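Local coordinates for 462aa long hypothetical selenium-binding protein (Sulfolobus tokodaii, PDB 2ECE) that is of unknown function but folds as a beta-propeller and may bind selenium, at residues 334-339 / 421-426; 86-91 / 145-150; 33-38 / 68-73; 46-51 / 433-438. All blocks are in the same frame, centred on the assembly; numbering follows the deposited sequence.

In the fold
Seven antiparallel sheets arranged as propeller blades carry these four contacts. Interactions 1, 2 and 4 join neighbouring blades; interaction 3 joins a loop of one blade to the connection leading to the next. Interactions 1 and 4 both involve the sheet that holds strands 417-423 and 429-438; their centres lie about 18 Å apart, and interaction 1 is nested inside the long loop closed by interaction 4. Interactions 3 and 4, with centres about 22 Å apart, share the ring-closing blade, in which strand 443-449 from the chain's end joins strands 27-33, 44-49 and 60-65 from its start. Interactions 1 and 3 lie on opposite sides of the chain's centre. Interaction 2 lies 30 to 32 Å, centre to centre, from each of the others.

Interaction 1. Residues 334-339 / 421-426; sequences FLYLSL and LNANPS
Two aromatic side chains, two residues apart on the same face of strand 334-339, reach across to the end of strand 417-423 and the turn that follows it. In both Phe334 and Tyr336, CG is anti to the carbonyl carbon (chi1 -66° and -65°), so the rings leave the strand in the same sense but meet different partners. Phe334 presents its edge: CE2 lies 3.4 Å from Pro425 O, which sits in the plane of the ring, and CZ is turned toward the backbone of Ser426. Tyr336 makes its contact at its tip, with OH 3.3 Å from Ala423 CB and CZ behind it at 4.1 Å from the same methyl group. The backbone met by Phe334 is folded into an Asx turn, in which Asn424 OD1 accepts from Ser426 N at 2.7 Å along a lone pair. Pro425 O also accepts a hydrogen bond from Lys333 NZ, so this carbonyl is met by both an aromatic edge and an ammonium group. Tyr336 rests on Leu386 and Ile388 of strand 386-388 too, so strand 334-339 of one propeller blade packs on both an inner and a more outward strand of the next.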
loop_
_atom_site.group_PDB
_atom_site.type_symbol
_atom_site.label_atom_id
_atom_site.label_comp_id
_atom_site.label_asym_id
_atom_site.label_seq_id
_atom_site.Cartn_x
_atom_site.Cartn_y
_atom_site.Cartn_z
ATOM N N PHE A 334 -12.337 -2.067 -12.064
ATOM C CA PHE A 334 -12.160 -0.722 -11.516
ATOM C C PHE A 334 -10.795 -0.427 -10.897
ATOM O O PHE A 334 -10.173 -1.291 -10.277
ATOM C CB PHE A 334 -13.257 -0.440 -10.486
ATOM C CG PHE A 334 -14.644 -0.374 -11.080
ATOM C CD1 PHE A 334 -15.013 0.692 -11.895
ATOM C CD2 PHE A 334 -15.570 -1.386 -10.841
ATOM C CE1 PHE A 334 -16.287 0.751 -12.468
ATOM C CE2 PHE A 334 -16.853 -1.336 -11.412
ATOM C CZ PHE A 334 -17.207 -0.266 -12.224
ATOM N N LEU A 335 -10.349 0.812 -11.079
ATOM C CA LEU A 335 -9.075 1.290 -10.558
ATOM C C LEU A 335 -9.463 2.403 -9.580
ATOM O O LEU A 335 -10.165 3.341 -9.957
ATOM C CB LEU A 335 -8.235 1.854 -11.714
ATOM C CG LEU A 335 -6.698 1.891 -11.711
ATOM C CD1 LEU A 335 -6.243 3.221 -12.301
ATOM C CD2 LEU A 335 -6.142 1.706 -10.313
ATOM N N TYR A 336 -9.060 2.285 -8.320
ATOM C CA TYR A 336 -9.391 3.315 -7.341
ATOM C C TYR A 336 -8.138 4.092 -6.986
ATOM O O TYR A 336 -7.069 3.503 -6.844
ATOM C CB TYR A 336 -9.993 2.697 -6.077
ATOM C CG TYR A 336 -11.320 2.015 -6.311
ATOM C CD1 TYR A 336 -11.378 0.698 -6.771
ATOM C CD2 TYR A 336 -12.521 2.699 -6.108
ATOM C CE1 TYR A 336 -12.606 0.076 -7.024
ATOM C CE2 TYR A 336 -13.753 2.092 -6.359
ATOM C CZ TYR A 336 -13.789 0.783 -6.818
ATOM O OH TYR A 336 -15.003 0.187 -7.082
ATOM N N LEU A 337 -8.266 5.410 -6.863
ATOM C CA LEU A 337 -7.127 6.242 -6.509
ATOM C C LEU A 337 -7.513 7.113 -5.332
ATOM O O LEU A 337 -8.683 7.458 -5.153
ATOM C CB LEU A 337 -6.717 7.203 -7.638
ATOM C CG LEU A 337 -6.772 7.008 -9.155
ATOM C CD1 LEU A 337 -5.987 8.157 -9.788
ATOM C CD2 LEU A 337 -6.190 5.685 -9.583
ATOM N N SER A 338 -6.519 7.477 -4.531
ATOM C CA SER A 338 -6.758 8.370 -3.416
ATOM C C SER A 338 -5.993 9.638 -3.781
ATOM O O SER A 338 -4.937 9.576 -4.416
ATOM C CB SER A 338 -6.220 7.776 -2.112
ATOM O OG SER A 338 -4.808 7.620 -2.159
ATOM N N LEU A 339 -6.548 10.791 -3.426
ATOM C CA LEU A 339 -5.887 12.061 -3.687
ATOM C C LEU A 339 -5.669 12.636 -2.302
ATOM O O LEU A 339 -6.561 13.252 -1.721
ATOM C CB LEU A 339 -6.767 12.997 -4.525
ATOM C CG LEU A 339 -6.749 12.846 -6.051
ATOM C CD1 LEU A 339 -7.464 11.566 -6.462
ATOM C CD2 LEU A 339 -7.434 14.058 -6.687
ATOM N N LEU A 421 -16.555 3.083 1.953
ATOM C CA LEU A 421 -17.231 3.561 0.760
ATOM C C LEU A 421 -17.985 2.376 0.178
ATOM O O LEU A 421 -17.540 1.237 0.289
ATOM C CB LEU A 421 -16.214 4.060 -0.268
ATOM C CG LEU A 421 -15.212 5.135 0.159
ATOM C CD1 LEU A 421 -14.323 5.494 -1.023
ATOM C CD2 LEU A 421 -15.960 6.366 0.655
ATOM N N ASN A 422 -19.135 2.642 -0.426
ATOM C CA ASN A 422 -19.920 1.587 -1.043
ATOM C C ASN A 422 -19.726 1.771 -2.542
ATOM O O ASN A 422 -20.119 2.793 -3.102
ATOM C CB ASN A 422 -21.393 1.729 -0.655
ATOM C CG ASN A 422 -21.638 1.428 0.816
ATOM O OD1 ASN A 422 -22.239 2.229 1.532
ATOM N ND2 ASN A 422 -21.178 0.265 1.271
ATOM N N ALA A 423 -19.088 0.797 -3.184
ATOM C CA ALA A 423 -18.826 0.884 -4.617
ATOM C C ALA A 423 -19.848 0.097 -5.425
ATOM O O ALA A 423 -20.223 -1.022 -5.059
ATOM C CB ALA A 423 -17.423 0.384 -4.921
ATOM N N ASN A 424 -20.285 0.691 -6.527
ATOM C CA ASN A 424 -21.274 0.073 -7.401
ATOM C C ASN A 424 -20.605 -0.775 -8.476
ATOM O O ASN A 424 -19.823 -0.268 -9.279
ATOM C CB ASN A 424 -22.130 1.157 -8.063
ATOM C CG ASN A 424 -23.338 0.586 -8.779
ATOM O OD1 ASN A 424 -23.214 -0.321 -9.603
ATOM N ND2 ASN A 424 -24.516 1.119 -8.468
ATOM N N PRO A 425 -20.911 -2.081 -8.508
ATOM C CA PRO A 425 -20.332 -2.998 -9.497
ATOM C C PRO A 425 -20.467 -2.524 -10.948
ATOM O O PRO A 425 -19.744 -2.988 -11.831
ATOM C CB PRO A 425 -21.076 -4.312 -9.230
ATOM C CG PRO A 425 -22.372 -3.860 -8.583
ATOM C CD PRO A 425 -21.896 -2.779 -7.664
ATOM N N SER A 426 -21.380 -1.593 -11.200
ATOM C CA SER A 426 -21.558 -1.090 -12.559
ATOM C C SER A 426 -21.294 0.405 -12.654
ATOM O O SER A 426 -21.821 1.082 -13.539
ATOM C CB SER A 426 -22.971 -1.405 -13.065
ATOM O OG SER A 426 -23.174 -2.806 -13.142
#

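Interaction 2. Residues 86-91 / 145-150; sequences CPNGKP and CGPDAI
A type I beta turn from Cys86 to Gly89, closed by Gly89 N to Cys86 O, lays its last residue against the bend at 146-149, bringing Gly89 CA to 4.1 Å from Pro147 CA. Pro147 is the centre of the packing. Its CB lies 3.4 Å from Asn88 OD1 and 3.7 Å from Gly89 CA, while its CG faces Cys86 SG at 4.0 Å. The Asn88 amide crosses the proline ring obliquely, its CG folded between the backbone N and the carbonyl carbon. A side chain at Gly89 would collide with Cys86 O. Lys90 grips residues 145-150 twice. Its backbone N donates to Pro147 O at 3.1 Å, fairly straight at 160° but from above the carbonyl plane. A bend at the end of its chain, chi4 66°, then turns NZ onto a lone pair of Asp148 O at 2.9 Å. An alanine here would lose the ammonium bond to Asp148 O and the chain lying along the bend, and would probably loosen this side of the contact. The Asp148 carboxylate turns instead to the hydroxyl of Tyr151, and Cys86 is tied by a disulfide to Cys460. The polar part of the contact between these loops of adjacent blades thus rests on donors meeting backbone carbonyls; with Lys90 NZ 5.8 Å from Asp148 OD2, the opposite charges would probably add only a weak attraction.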
loop_
_atom_site.group_PDB
_atom_site.type_symbol
_atom_site.label_atom_id
_atom_site.label_comp_id
_atom_site.label_asym_id
_atom_site.label_seq_id
_atom_site.Cartn_x
_atom_site.Cartn_y
_atom_site.Cartn_z
ATOM N N CYS A 86 -0.145 -22.201 -6.151
ATOM C CA CYS A 86 0.684 -22.215 -7.352
ATOM C C CYS A 86 1.468 -23.535 -7.412
ATOM O O CYS A 86 1.735 -24.155 -6.382
ATOM C CB CYS A 86 1.686 -21.058 -7.319
ATOM S SG CYS A 86 0.985 -19.375 -7.413
ATOM N N PRO A 87 1.849 -23.974 -8.621
ATOM C CA PRO A 87 2.606 -25.221 -8.775
ATOM C C PRO A 87 3.784 -25.349 -7.810
ATOM O O PRO A 87 4.027 -26.418 -7.251
ATOM C CB PRO A 87 3.051 -25.160 -10.229
ATOM C CG PRO A 87 1.837 -24.574 -10.892
ATOM C CD PRO A 87 1.457 -23.436 -9.940
ATOM N N ASN A 88 4.509 -24.255 -7.613
ATOM C CA ASN A 88 5.662 -24.256 -6.723
ATOM C C ASN A 88 5.307 -23.845 -5.296
ATOM O O ASN A 88 6.195 -23.605 -4.474
ATOM C CB ASN A 88 6.749 -23.328 -7.279
ATOM C CG ASN A 88 6.332 -21.867 -7.276
ATOM O OD1 ASN A 88 5.156 -21.543 -7.442
ATOM N ND2 ASN A 88 7.307 -20.974 -7.105
ATOM N N GLY A 89 4.011 -23.770 -5.003
ATOM C CA GLY A 89 3.581 -23.389 -3.669
ATOM C C GLY A 89 4.034 -24.382 -2.616
ATOM O O GLY A 89 3.847 -25.590 -2.775
ATOM N N LYS A 90 4.627 -23.883 -1.537
ATOM C CA LYS A 90 5.109 -24.757 -0.473
ATOM C C LYS A 90 3.995 -25.442 0.301
ATOM O O LYS A 90 2.881 -24.925 0.404
ATOM C CB LYS A 90 6.019 -23.991 0.486
ATOM C CG LYS A 90 7.419 -23.798 -0.061
ATOM C CD LYS A 90 8.395 -23.455 1.051
ATOM C CE LYS A 90 9.843 -23.641 0.611
ATOM N NZ LYS A 90 10.260 -22.701 -0.461
ATOM N N PRO A 91 4.292 -26.623 0.866
ATOM C CA PRO A 91 3.326 -27.406 1.633
ATOM C C PRO A 91 3.123 -27.001 3.088
ATOM O O PRO A 91 4.032 -26.504 3.758
ATOM C CB PRO A 91 3.881 -28.817 1.512
ATOM C CG PRO A 91 5.349 -28.566 1.661
ATOM C CD PRO A 91 5.570 -27.355 0.750
ATOM N N CYS A 145 3.110 -12.244 0.236
ATOM C CA CYS A 145 3.193 -13.690 0.480
ATOM C C CYS A 145 3.422 -14.401 -0.858
ATOM O O CYS A 145 2.567 -14.368 -1.744
ATOM C CB CYS A 145 1.889 -14.196 1.151
ATOM S SG CYS A 145 0.414 -13.254 0.626
ATOM N N GLY A 146 4.586 -15.024 -1.010
ATOM C CA GLY A 146 4.886 -15.730 -2.243
ATOM C C GLY A 146 4.724 -17.227 -2.055
ATOM O O GLY A 146 4.517 -17.688 -0.930
ATOM N N PRO A 147 4.802 -18.017 -3.135
ATOM C CA PRO A 147 4.659 -19.473 -3.045
ATOM C C PRO A 147 5.820 -20.088 -2.271
ATOM O O PRO A 147 5.646 -21.006 -1.469
ATOM C CB PRO A 147 4.698 -19.924 -4.508
ATOM C CG PRO A 147 4.341 -18.684 -5.293
ATOM C CD PRO A 147 5.046 -17.603 -4.527
ATOM N N ASP A 148 7.002 -19.545 -2.538
ATOM C CA ASP A 148 8.258 -20.013 -1.973
ATOM C C ASP A 148 8.748 -19.339 -0.698
ATOM O O ASP A 148 9.487 -19.949 0.071
ATOM C CB ASP A 148 9.332 -19.900 -3.050
ATOM C CG ASP A 148 9.481 -18.480 -3.572
ATOM O OD1 ASP A 148 8.518 -17.690 -3.445
ATOM O OD2 ASP A 148 10.553 -18.157 -4.120
ATOM N N ALA A 149 8.360 -18.088 -0.468
ATOM C CA ALA A 149 8.808 -17.384 0.734
ATOM C C ALA A 149 8.015 -16.101 0.954
ATOM O O ALA A 149 7.079 -15.809 0.215
ATOM C CB ALA A 149 10.303 -17.060 0.623
ATOM N N ILE A 150 8.388 -15.348 1.983
ATOM C CA ILE A 150 7.730 -14.085 2.286
ATOM C C ILE A 150 8.703 -13.010 1.818
ATOM O O ILE A 150 9.877 -13.035 2.182
ATOM C CB ILE A 150 7.469 -13.938 3.801
ATOM C CG1 ILE A 150 6.528 -15.047 4.276
ATOM C CG2 ILE A 150 6.862 -12.575 4.094
ATOM C CD1 ILE A 150 6.475 -15.171 5.784
#

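Interaction 3. Residues 33-38 / 68-73; sequences LYTGTG and YINDEL
At one end of the beta-propeller, the loop between strands 27-33 and 44-49 of the ring-closing blade meets the connection that runs from strand 60-65 to the next blade. Van der Waals contacts come first. Thr35 is wedged into the curve of residues 70-72, its CG2 anti to the backbone N. From there the methyl group meets Glu72 OE1 at 3.5 Å, the two side chains crossing at about a right angle, while OG1 packs 3.3 Å from Asn70 CA. Leu33 runs alongside Glu72, pointing the same way, with CD1 3.6 Å from OE2, and its other branch, CD2, approaches Leu73 O. The Glu72 chain bends at chi2 (107°), and its carboxylate is fixed by a salt bridge to Arg104 and a hydrogen bond to Ser403, the first residue of helix 403-409.

Polar links are mostly indirect. Asp43 OD2 binds both Thr35 OG1 and Leu73 N, so one carboxylate oxygen spans the two segments. A water accepts from Asn70 N at 2.8 Å and, more weakly, from Thr35 OG1 at 3.4 Å. An alanine in place of Thr35 would lose the hydroxyl bound to Asp43 and the methyl beside Glu72, and would probably weaken the hold between the loops.

Within residues 33-38 a type II beta turn from Tyr34 to Thr37 places Thr35. Gly36 has backbone angles (phi 94°) that a side chain would obstruct. Tyr34 O, turned toward Thr37, takes two bonds from that residue: one from N at 3.0 Å and one, on a lone pair, from OG1 at 2.5 Å.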
loop_
_atom_site.group_PDB
_atom_site.type_symbol
_atom_site.label_atom_id
_atom_site.label_comp_id
_atom_site.label_asym_id
_atom_site.label_seq_id
_atom_site.Cartn_x
_atom_site.Cartn_y
_atom_site.Cartn_z
ATOM N N LEU A 33 -0.344 4.085 14.095
ATOM C CA LEU A 33 0.888 4.610 14.657
ATOM C C LEU A 33 0.758 5.901 15.467
ATOM O O LEU A 33 -0.141 6.711 15.243
ATOM C CB LEU A 33 1.897 4.848 13.532
ATOM C CG LEU A 33 1.411 5.809 12.431
ATOM C CD1 LEU A 33 2.600 6.497 11.790
ATOM C CD2 LEU A 33 0.600 5.040 11.390
ATOM N N TYR A 34 1.675 6.069 16.414
ATOM C CA TYR A 34 1.752 7.270 17.237
ATOM C C TYR A 34 3.044 7.975 16.821
ATOM O O TYR A 34 3.329 9.097 17.250
ATOM C CB TYR A 34 1.795 6.908 18.724
ATOM C CG TYR A 34 0.428 6.645 19.321
ATOM C CD1 TYR A 34 -0.520 7.667 19.417
ATOM C CD2 TYR A 34 0.076 5.379 19.787
ATOM C CE1 TYR A 34 -1.784 7.431 19.961
ATOM C CE2 TYR A 34 -1.185 5.135 20.332
ATOM C CZ TYR A 34 -2.105 6.163 20.416
ATOM O OH TYR A 34 -3.343 5.932 20.960
ATOM N N THR A 35 3.820 7.299 15.977
ATOM C CA THR A 35 5.074 7.847 15.476
ATOM C C THR A 35 4.758 9.128 14.705
ATOM O O THR A 35 3.962 9.115 13.766
ATOM C CB THR A 35 5.783 6.852 14.526
ATOM O OG1 THR A 35 6.009 5.612 15.202
ATOM C CG2 THR A 35 7.117 7.409 14.080
ATOM N N GLY A 36 5.365 10.238 15.117
ATOM C CA GLY A 36 5.125 11.501 14.439
ATOM C C GLY A 36 4.028 12.354 15.063
ATOM O O GLY A 36 3.809 13.497 14.651
ATOM N N THR A 37 3.340 11.810 16.063
ATOM C CA THR A 37 2.263 12.539 16.723
ATOM C C THR A 37 2.749 13.264 17.966
ATOM O O THR A 37 2.044 14.110 18.514
ATOM C CB THR A 37 1.147 11.600 17.175
ATOM O OG1 THR A 37 1.661 10.726 18.190
ATOM C CG2 THR A 37 0.618 10.788 15.988
ATOM N N GLY A 38 3.946 12.917 18.420
ATOM C CA GLY A 38 4.480 13.546 19.612
ATOM C C GLY A 38 4.054 12.789 20.851
ATOM O O GLY A 38 4.433 13.142 21.966
ATOM N N TYR A 68 7.708 -1.928 21.444
ATOM C CA TYR A 68 8.639 -0.814 21.279
ATOM C C TYR A 68 7.931 0.405 20.712
ATOM O O TYR A 68 6.831 0.304 20.168
ATOM C CB TYR A 68 9.805 -1.176 20.347
ATOM C CG TYR A 68 10.610 -2.381 20.765
ATOM C CD1 TYR A 68 10.289 -3.651 20.294
ATOM C CD2 TYR A 68 11.696 -2.253 21.634
ATOM C CE1 TYR A 68 11.028 -4.768 20.672
ATOM C CE2 TYR A 68 12.443 -3.364 22.021
ATOM C CZ TYR A 68 12.105 -4.617 21.536
ATOM O OH TYR A 68 12.840 -5.717 21.905
ATOM N N ILE A 69 8.585 1.553 20.824
ATOM C CA ILE A 69 8.037 2.807 20.334
ATOM C C ILE A 69 8.735 3.228 19.038
ATOM O O ILE A 69 9.859 2.814 18.770
ATOM C CB ILE A 69 8.189 3.907 21.418
ATOM C CG1 ILE A 69 7.256 3.589 22.591
ATOM C CG2 ILE A 69 7.875 5.271 20.845
ATOM C CD1 ILE A 69 7.539 4.388 23.843
ATOM N N ASN A 70 8.042 4.029 18.234
ATOM C CA ASN A 70 8.546 4.542 16.958
ATOM C C ASN A 70 8.915 3.533 15.862
ATOM O O ASN A 70 9.870 3.750 15.121
ATOM C CB ASN A 70 9.736 5.481 17.191
ATOM C CG ASN A 70 9.338 6.751 17.919
ATOM O OD1 ASN A 70 8.289 7.341 17.642
ATOM N ND2 ASN A 70 10.179 7.185 18.846
ATOM N N ASP A 71 8.160 2.441 15.746
ATOM C CA ASP A 71 8.417 1.448 14.697
ATOM C C ASP A 71 8.048 2.064 13.348
ATOM O O ASP A 71 8.700 1.808 12.338
ATOM C CB ASP A 71 7.536 0.198 14.884
ATOM C CG ASP A 71 8.104 -0.799 15.893
ATOM O OD1 ASP A 71 9.237 -1.294 15.697
ATOM O OD2 ASP A 71 7.401 -1.107 16.876
ATOM N N GLU A 72 7.003 2.890 13.388
ATOM C CA GLU A 72 6.377 3.553 12.242
ATOM C C GLU A 72 5.750 2.448 11.408
ATOM O O GLU A 72 6.298 2.028 10.387
ATOM C CB GLU A 72 7.357 4.379 11.391
ATOM C CG GLU A 72 6.744 4.964 10.072
ATOM C CD GLU A 72 6.479 6.484 10.091
ATOM O OE1 GLU A 72 7.319 7.245 10.618
ATOM O OE2 GLU A 72 5.437 6.925 9.551
ATOM N N LEU A 73 4.612 1.943 11.881
ATOM C CA LEU A 73 3.894 0.907 11.147
ATOM C C LEU A 73 3.417 1.567 9.876
ATOM O O LEU A 73 3.227 2.796 9.839
ATOM C CB LEU A 73 2.694 0.376 11.939
ATOM C CG LEU A 73 3.012 -0.495 13.162
ATOM C CD1 LEU A 73 1.804 -1.347 13.514
ATOM C CD2 LEU A 73 4.197 -1.401 12.861
HETATM O O HOH W 1 5.322 4.808 18.383
#

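Interaction 4. Residues 46-51 / 433-438; sequences AVVDVN and KEFFVD
The seam between the last blade of the propeller and the ring-closing blade is where strand 46-49 packs face to face on strand 435-438, the outermost strand of its sheet. The two run nearly antiparallel, at 159°, with axes 9.5 Å apart, so side chains alone bridge them. Val48 supplies the central contact. Its CG1, anti to the backbone N, meets Val437 CG2 tip to tip at 3.9 Å and also touches the edge of the Phe435 ring, 4.1 Å from CZ. The ring is carried toward strand 46-49 by a chi1 of -173°, which sets CG anti to the backbone N. Val50 approaches it obliquely, its CG2 3.7 Å from Phe435 CE2, and Asp49 O lies near the ring plane at the same corner. The bend that delivers Val50 is an Asx turn in which Asp49 OD1 accepts from Asn51 N at 3.1 Å. The other carboxylate oxygen, OD2, bonds to Thr56 and Ser54 and forms a salt bridge with Arg118. Such apolar packing between the faces of adjacent sheets is characteristic of neighbouring blades in a beta-propeller, here between the last blade and the one that closes the ring.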
loop_
_atom_site.group_PDB
_atom_site.type_symbol
_atom_site.label_atom_id
_atom_site.label_comp_id
_atom_site.label_asym_id
_atom_site.label_seq_id
_atom_site.Cartn_x
_atom_site.Cartn_y
_atom_site.Cartn_z
ATOM N N ALA A 46 -4.743 -2.486 14.925
ATOM C CA ALA A 46 -6.096 -2.409 15.450
ATOM C C ALA A 46 -6.967 -3.444 14.768
ATOM O O ALA A 46 -6.837 -3.677 13.563
ATOM C CB ALA A 46 -6.664 -1.020 15.224
ATOM N N VAL A 47 -7.841 -4.077 15.546
ATOM C CA VAL A 47 -8.756 -5.070 15.006
ATOM C C VAL A 47 -10.129 -4.412 14.962
ATOM O O VAL A 47 -10.717 -4.122 16.001
ATOM C CB VAL A 47 -8.824 -6.328 15.895
ATOM C CG1 VAL A 47 -9.756 -7.350 15.267
ATOM C CG2 VAL A 47 -7.429 -6.922 16.065
ATOM N N VAL A 48 -10.626 -4.168 13.754
ATOM C CA VAL A 48 -11.920 -3.528 13.561
ATOM C C VAL A 48 -12.990 -4.509 13.086
ATOM O O VAL A 48 -12.787 -5.242 12.105
ATOM C CB VAL A 48 -11.817 -2.373 12.539
ATOM C CG1 VAL A 48 -13.184 -1.752 12.310
ATOM C CG2 VAL A 48 -10.845 -1.315 13.049
ATOM N N ASP A 49 -14.119 -4.519 13.799
ATOM C CA ASP A 49 -15.245 -5.387 13.462
ATOM C C ASP A 49 -15.905 -4.707 12.282
ATOM O O ASP A 49 -16.399 -3.576 12.372
ATOM C CB ASP A 49 -16.250 -5.496 14.614
ATOM C CG ASP A 49 -17.272 -6.603 14.388
ATOM O OD1 ASP A 49 -17.671 -6.822 13.219
ATOM O OD2 ASP A 49 -17.676 -7.253 15.380
ATOM N N VAL A 50 -15.921 -5.418 11.170
ATOM C CA VAL A 50 -16.444 -4.874 9.946
ATOM C C VAL A 50 -17.708 -5.550 9.387
ATOM O O VAL A 50 -18.114 -5.286 8.255
ATOM C CB VAL A 50 -15.254 -4.836 8.938
ATOM C CG1 VAL A 50 -15.503 -5.695 7.727
ATOM C CG2 VAL A 50 -14.940 -3.406 8.584
ATOM N N ASN A 51 -18.341 -6.382 10.213
ATOM C CA ASN A 51 -19.571 -7.115 9.874
ATOM C C ASN A 51 -20.790 -6.322 10.379
ATOM O O ASN A 51 -20.974 -6.173 11.583
ATOM C CB ASN A 51 -19.549 -8.481 10.569
ATOM C CG ASN A 51 -20.698 -9.385 10.151
ATOM O OD1 ASN A 51 -21.789 -8.925 9.801
ATOM N ND2 ASN A 51 -20.458 -10.691 10.212
ATOM N N LYS A 433 -22.516 6.276 5.342
ATOM C CA LYS A 433 -22.777 7.217 6.425
ATOM C C LYS A 433 -22.620 6.601 7.814
ATOM O O LYS A 433 -22.058 7.223 8.716
ATOM C CB LYS A 433 -24.194 7.791 6.281
ATOM C CG LYS A 433 -24.568 8.816 7.344
ATOM C CD LYS A 433 -26.081 8.975 7.440
ATOM C CE LYS A 433 -26.476 9.968 8.526
ATOM N NZ LYS A 433 -25.956 9.577 9.873
ATOM N N GLU A 434 -23.102 5.375 7.976
ATOM C CA GLU A 434 -23.061 4.686 9.262
ATOM C C GLU A 434 -21.687 4.254 9.777
ATOM O O GLU A 434 -21.393 4.406 10.966
ATOM C CB GLU A 434 -23.983 3.464 9.219
ATOM C CG GLU A 434 -25.298 3.707 8.480
ATOM C CD GLU A 434 -25.167 3.519 6.975
ATOM O OE1 GLU A 434 -25.028 2.358 6.525
ATOM O OE2 GLU A 434 -25.198 4.531 6.239
ATOM N N PHE A 435 -20.847 3.718 8.895
ATOM C CA PHE A 435 -19.524 3.239 9.297
ATOM C C PHE A 435 -18.474 4.325 9.527
ATOM O O PHE A 435 -18.327 5.244 8.722
ATOM C CB PHE A 435 -18.994 2.237 8.259
ATOM C CG PHE A 435 -17.716 1.559 8.667
ATOM C CD1 PHE A 435 -16.482 2.172 8.453
ATOM C CD2 PHE A 435 -17.749 0.322 9.304
ATOM C CE1 PHE A 435 -15.293 1.556 8.872
ATOM C CE2 PHE A 435 -16.571 -0.301 9.728
ATOM C CZ PHE A 435 -15.342 0.317 9.511
ATOM N N PHE A 436 -17.744 4.207 10.633
ATOM C CA PHE A 436 -16.683 5.158 10.946
ATOM C C PHE A 436 -15.859 4.739 12.148
ATOM O O PHE A 436 -16.397 4.335 13.177
ATOM C CB PHE A 436 -17.243 6.561 11.207
ATOM C CG PHE A 436 -16.185 7.638 11.223
ATOM C CD1 PHE A 436 -15.704 8.162 12.421
ATOM C CD2 PHE A 436 -15.650 8.100 10.033
ATOM C CE1 PHE A 436 -14.703 9.131 12.423
ATOM C CE2 PHE A 436 -14.649 9.066 10.020
ATOM C CZ PHE A 436 -14.174 9.585 11.214
ATOM N N VAL A 437 -14.544 4.828 11.996
ATOM C CA VAL A 437 -13.637 4.518 13.078
ATOM C C VAL A 437 -12.754 5.743 13.241
ATOM O O VAL A 437 -12.171 6.243 12.271
ATOM C CB VAL A 437 -12.741 3.301 12.767
ATOM C CG1 VAL A 437 -11.866 2.984 13.970
ATOM C CG2 VAL A 437 -13.601 2.103 12.400
ATOM N N ASP A 438 -12.702 6.242 14.466
ATOM C CA ASP A 438 -11.880 7.385 14.813
ATOM C C ASP A 438 -10.805 6.787 15.718
ATOM O O ASP A 438 -11.109 6.231 16.770
ATOM C CB ASP A 438 -12.737 8.426 15.544
ATOM C CG ASP A 438 -11.943 9.260 16.525
ATOM O OD1 ASP A 438 -10.764 9.569 16.247
ATOM O OD2 ASP A 438 -12.516 9.618 17.577
#